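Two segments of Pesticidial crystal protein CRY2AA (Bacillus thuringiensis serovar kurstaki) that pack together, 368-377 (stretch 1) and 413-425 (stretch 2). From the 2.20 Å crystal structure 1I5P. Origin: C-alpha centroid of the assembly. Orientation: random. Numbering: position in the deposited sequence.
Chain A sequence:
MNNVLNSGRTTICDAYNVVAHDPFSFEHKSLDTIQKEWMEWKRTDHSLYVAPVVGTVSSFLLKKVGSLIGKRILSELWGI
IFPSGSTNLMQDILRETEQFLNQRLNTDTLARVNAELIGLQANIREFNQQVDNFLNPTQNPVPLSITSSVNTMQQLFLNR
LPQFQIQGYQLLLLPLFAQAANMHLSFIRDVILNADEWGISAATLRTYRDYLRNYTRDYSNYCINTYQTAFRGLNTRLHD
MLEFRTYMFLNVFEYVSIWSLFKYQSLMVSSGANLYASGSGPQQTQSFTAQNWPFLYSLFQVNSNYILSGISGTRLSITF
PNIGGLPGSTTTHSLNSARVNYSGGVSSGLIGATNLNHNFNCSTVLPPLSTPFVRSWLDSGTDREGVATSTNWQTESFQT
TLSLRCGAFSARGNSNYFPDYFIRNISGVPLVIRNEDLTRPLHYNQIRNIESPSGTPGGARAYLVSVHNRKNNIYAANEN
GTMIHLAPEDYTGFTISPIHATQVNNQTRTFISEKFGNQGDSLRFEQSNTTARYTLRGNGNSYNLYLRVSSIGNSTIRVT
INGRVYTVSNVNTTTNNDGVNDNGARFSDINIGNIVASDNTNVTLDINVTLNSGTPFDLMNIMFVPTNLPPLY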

# COMPACT_ATOMS: atom_id res chain seq x y z
N PRO A 368 15.70 11.81 9.80
CA PRO A 368 14.45 11.08 9.53
C PRO A 368 14.49 10.01 8.45
O PRO A 368 13.66 9.10 8.46
CB PRO A 368 13.46 12.20 9.22
CG PRO A 368 14.34 13.29 8.65
CD PRO A 368 15.48 13.26 9.63
N LEU A 369 15.42 10.11 7.50
CA LEU A 369 15.54 9.11 6.45
C LEU A 369 16.53 8.03 6.87
O LEU A 369 16.50 6.90 6.37
CB LEU A 369 16.00 9.73 5.13
CG LEU A 369 15.02 10.68 4.42
CD1 LEU A 369 15.61 11.12 3.09
CD2 LEU A 369 13.67 9.98 4.20
N SER A 370 17.42 8.37 7.80
CA SER A 370 18.41 7.41 8.28
C SER A 370 17.78 6.45 9.29
O SER A 370 18.05 5.25 9.25
CB SER A 370 19.59 8.14 8.93
OG SER A 370 19.24 8.66 10.19
N THR A 371 16.95 6.97 10.19
CA THR A 371 16.29 6.12 11.19
C THR A 371 14.81 6.46 11.26
O THR A 371 14.34 7.05 12.23
CB THR A 371 16.91 6.29 12.59
OG1 THR A 371 16.67 7.61 13.07
CG2 THR A 371 18.41 6.03 12.55
N PRO A 372 14.06 6.11 10.21
CA PRO A 372 12.63 6.39 10.17
C PRO A 372 11.84 5.59 11.20
O PRO A 372 12.33 4.60 11.75
CB PRO A 372 12.24 5.99 8.76
CG PRO A 372 13.14 4.81 8.52
CD PRO A 372 14.47 5.35 9.02
N PHE A 373 10.62 6.03 11.46
CA PHE A 373 9.74 5.34 12.40
C PHE A 373 9.23 4.10 11.67
O PHE A 373 9.02 4.14 10.45
CB PHE A 373 8.55 6.23 12.76
CG PHE A 373 8.89 7.37 13.68
CD1 PHE A 373 8.77 8.68 13.25
CD2 PHE A 373 9.31 7.12 14.99
CE1 PHE A 373 9.06 9.74 14.12
CE2 PHE A 373 9.59 8.16 15.86
CZ PHE A 373 9.47 9.48 15.42
N VAL A 374 9.05 2.99 12.39
CA VAL A 374 8.55 1.77 11.77
C VAL A 374 7.47 1.08 12.63
O VAL A 374 6.65 0.32 12.11
CB VAL A 374 9.70 0.74 11.49
CG1 VAL A 374 10.60 1.27 10.39
CG2 VAL A 374 10.51 0.48 12.76
N ARG A 375 7.46 1.39 13.92
CA ARG A 375 6.50 0.76 14.82
C ARG A 375 5.80 1.78 15.72
O ARG A 375 6.42 2.72 16.20
CB ARG A 375 7.24 -0.28 15.67
CG ARG A 375 6.37 -1.18 16.52
CD ARG A 375 7.24 -2.16 17.30
NE ARG A 375 7.93 -3.14 16.46
CZ ARG A 375 7.45 -4.34 16.16
NH1 ARG A 375 6.26 -4.71 16.62
NH2 ARG A 375 8.16 -5.19 15.42
N SER A 376 4.50 1.58 15.94
CA SER A 376 3.72 2.49 16.79
C SER A 376 2.83 1.74 17.79
O SER A 376 2.45 0.60 17.56
CB SER A 376 2.85 3.40 15.93
OG SER A 376 1.86 2.64 15.25
N TRP A 377 2.51 2.42 18.89
CA TRP A 377 1.61 1.91 19.93
C TRP A 377 0.54 2.99 20.04
O TRP A 377 0.83 4.12 20.41
CB TRP A 377 2.35 1.76 21.27
CG TRP A 377 3.35 0.65 21.28
CD1 TRP A 377 3.15 -0.62 21.75
CD2 TRP A 377 4.69 0.70 20.80
NE1 TRP A 377 4.30 -1.36 21.59
CE2 TRP A 377 5.25 -0.58 21.01
CE3 TRP A 377 5.47 1.70 20.21
CZ2 TRP A 377 6.57 -0.88 20.65
CZ3 TRP A 377 6.78 1.40 19.85
CH2 TRP A 377 7.32 0.12 20.07
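Stretch 2, residues 413-425: GNSNYFPDYFIRN

The firmest tie between the two segments is an antiparallel backbone pair: S376 and N416 exchange hydrogen bonds in both directions, N416 N to S376 O at 2.6 Å and S376 N to N416 O at 3.1 Å, their CA atoms 5.1 Å apart. Both side chains leave on the same face of the sheet, so N416 ND2 can also donate to S376 OG at 3.1 Å, a polar rung beside the backbone one. R375 holds the neighbouring position with its side chain. Its NH1 donates to S415 OG at 2.7 Å, near the guanidinium plane, while one face of the guanidinium stacks on the ring of Y417, centres 4.4 Å apart and planes at 22°.

Stretch 2 then changes course. A type II turn from F418 to Y421, closed by Y421 N to F418 O at 2.9 Å, leads into strand 422-425, which crosses strand 373-377 at 98°, almost perpendicular, with axes approaching to 4.6 Å. One direct backbone bond serves this crossing, I423 N to F373 O at 2.9 Å. Waters supplement it: one links F373 N to I423 O, and another joins V374 O, F418 N and Y421 O, tying the turn to the strand.

Packing fills in around these bonds. I423 points toward stretch 1 and is the residue most covered by it, its CB 3.9 Å from F373 CB and its CD1 3.5 Å from R375 N. V374 meets two aromatic residues, with CG1 3.5 Å from F422 CD2 and CB 4.1 Å from Y417 CE1; P372 CG adds a second contact to F422 CD2 at 3.6 Å. At the other end, S415 CB sits over the face of the W377 indole, 3.7 Å from the centroid of its five-membered ring.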

# COMPACT_ATOMS: atom_id res chain seq x y z
N GLY A 413 0.17 -2.66 24.87
CA GLY A 413 -0.93 -3.01 24.00
C GLY A 413 -0.39 -3.43 22.65
O GLY A 413 0.81 -3.68 22.52
N ASN A 414 -1.25 -3.52 21.64
CA ASN A 414 -0.78 -3.92 20.31
C ASN A 414 0.12 -2.87 19.69
O ASN A 414 -0.16 -1.67 19.77
CB ASN A 414 -1.95 -4.13 19.35
CG ASN A 414 -2.86 -5.27 19.75
OD1 ASN A 414 -2.41 -6.32 20.20
ND2 ASN A 414 -4.16 -5.08 19.56
N SER A 415 1.20 -3.32 19.06
CA SER A 415 2.09 -2.39 18.37
C SER A 415 1.77 -2.60 16.89
O SER A 415 1.41 -3.71 16.48
CB SER A 415 3.56 -2.71 18.64
OG SER A 415 4.03 -3.76 17.82
N ASN A 416 1.89 -1.54 16.11
CA ASN A 416 1.60 -1.61 14.69
C ASN A 416 2.89 -1.60 13.89
O ASN A 416 3.70 -0.69 14.02
CB ASN A 416 0.70 -0.44 14.31
CG ASN A 416 -0.49 -0.31 15.24
OD1 ASN A 416 -1.39 -1.16 15.23
ND2 ASN A 416 -0.48 0.73 16.08
N TYR A 417 3.06 -2.62 13.07
CA TYR A 417 4.27 -2.76 12.27
C TYR A 417 4.07 -3.85 11.22
O TYR A 417 3.36 -4.82 11.47
CB TYR A 417 5.43 -3.16 13.19
CG TYR A 417 6.66 -3.66 12.47
CD1 TYR A 417 7.56 -2.78 11.90
CD2 TYR A 417 6.89 -5.04 12.32
CE1 TYR A 417 8.67 -3.23 11.20
CE2 TYR A 417 7.99 -5.51 11.62
CZ TYR A 417 8.88 -4.60 11.06
OH TYR A 417 9.95 -5.05 10.32
N PHE A 418 4.68 -3.67 10.06
CA PHE A 418 4.60 -4.66 8.99
C PHE A 418 5.98 -4.75 8.33
O PHE A 418 6.59 -3.71 8.06
CB PHE A 418 3.55 -4.26 7.94
CG PHE A 418 2.19 -3.98 8.52
CD1 PHE A 418 1.86 -2.69 8.95
CD2 PHE A 418 1.25 -4.99 8.66
CE1 PHE A 418 0.60 -2.42 9.50
CE2 PHE A 418 -0.01 -4.74 9.20
CZ PHE A 418 -0.33 -3.45 9.63
N PRO A 419 6.48 -5.97 8.06
CA PRO A 419 7.79 -6.16 7.44
C PRO A 419 7.95 -5.32 6.19
O PRO A 419 7.04 -5.27 5.36
CB PRO A 419 7.81 -7.67 7.14
CG PRO A 419 7.01 -8.22 8.28
CD PRO A 419 5.83 -7.27 8.30
N ASP A 420 9.11 -4.67 6.06
CA ASP A 420 9.42 -3.81 4.91
C ASP A 420 8.52 -2.58 4.78
O ASP A 420 8.58 -1.86 3.77
CB ASP A 420 9.38 -4.63 3.62
CG ASP A 420 10.46 -5.70 3.58
OD1 ASP A 420 11.66 -5.36 3.72
OD2 ASP A 420 10.11 -6.89 3.42
N TYR A 421 7.70 -2.33 5.79
CA TYR A 421 6.85 -1.14 5.77
C TYR A 421 7.41 -0.14 6.76
O TYR A 421 7.83 -0.51 7.86
CB TYR A 421 5.41 -1.47 6.18
CG TYR A 421 4.55 -2.05 5.08
CD1 TYR A 421 4.71 -3.37 4.67
CD2 TYR A 421 3.54 -1.28 4.48
CE1 TYR A 421 3.89 -3.92 3.69
CE2 TYR A 421 2.72 -1.83 3.50
CZ TYR A 421 2.90 -3.15 3.11
OH TYR A 421 2.08 -3.70 2.15
N PHE A 422 7.43 1.12 6.36
CA PHE A 422 7.92 2.18 7.23
C PHE A 422 6.75 3.09 7.54
O PHE A 422 5.81 3.21 6.75
CB PHE A 422 9.02 3.00 6.55
CG PHE A 422 10.23 2.21 6.17
CD1 PHE A 422 10.30 1.56 4.94
CD2 PHE A 422 11.31 2.10 7.04
CE1 PHE A 422 11.43 0.82 4.58
CE2 PHE A 422 12.45 1.36 6.68
CZ PHE A 422 12.50 0.72 5.45
N ILE A 423 6.80 3.74 8.70
CA ILE A 423 5.75 4.68 9.04
C ILE A 423 6.19 5.96 8.33
O ILE A 423 7.03 6.70 8.84
CB ILE A 423 5.66 4.91 10.55
CG1 ILE A 423 5.15 3.64 11.24
CG2 ILE A 423 4.74 6.09 10.85
CD1 ILE A 423 5.14 3.72 12.75
N ARG A 424 5.66 6.18 7.13
CA ARG A 424 6.01 7.36 6.35
C ARG A 424 5.16 8.59 6.67
O ARG A 424 5.42 9.67 6.16
CB ARG A 424 5.93 7.05 4.86
CG ARG A 424 7.01 6.07 4.39
CD ARG A 424 8.41 6.59 4.68
NE ARG A 424 9.43 5.63 4.27
CZ ARG A 424 10.72 5.74 4.56
NH1 ARG A 424 11.17 6.78 5.26
NH2 ARG A 424 11.56 4.80 4.16
N ASN A 425 4.14 8.41 7.49
CA ASN A 425 3.31 9.54 7.89
C ASN A 425 2.55 9.22 9.16
O ASN A 425 2.34 8.06 9.50
CB ASN A 425 2.32 9.93 6.78
CG ASN A 425 1.78 11.35 6.96
OD1 ASN A 425 2.32 12.14 7.72
ND2 ASN A 425 0.70 11.67 6.24
O HOH W 1 14.06 6.28 5.00
O HOH W 2 9.44 8.03 9.78
O HOH W 3 5.78 -0.66 9.69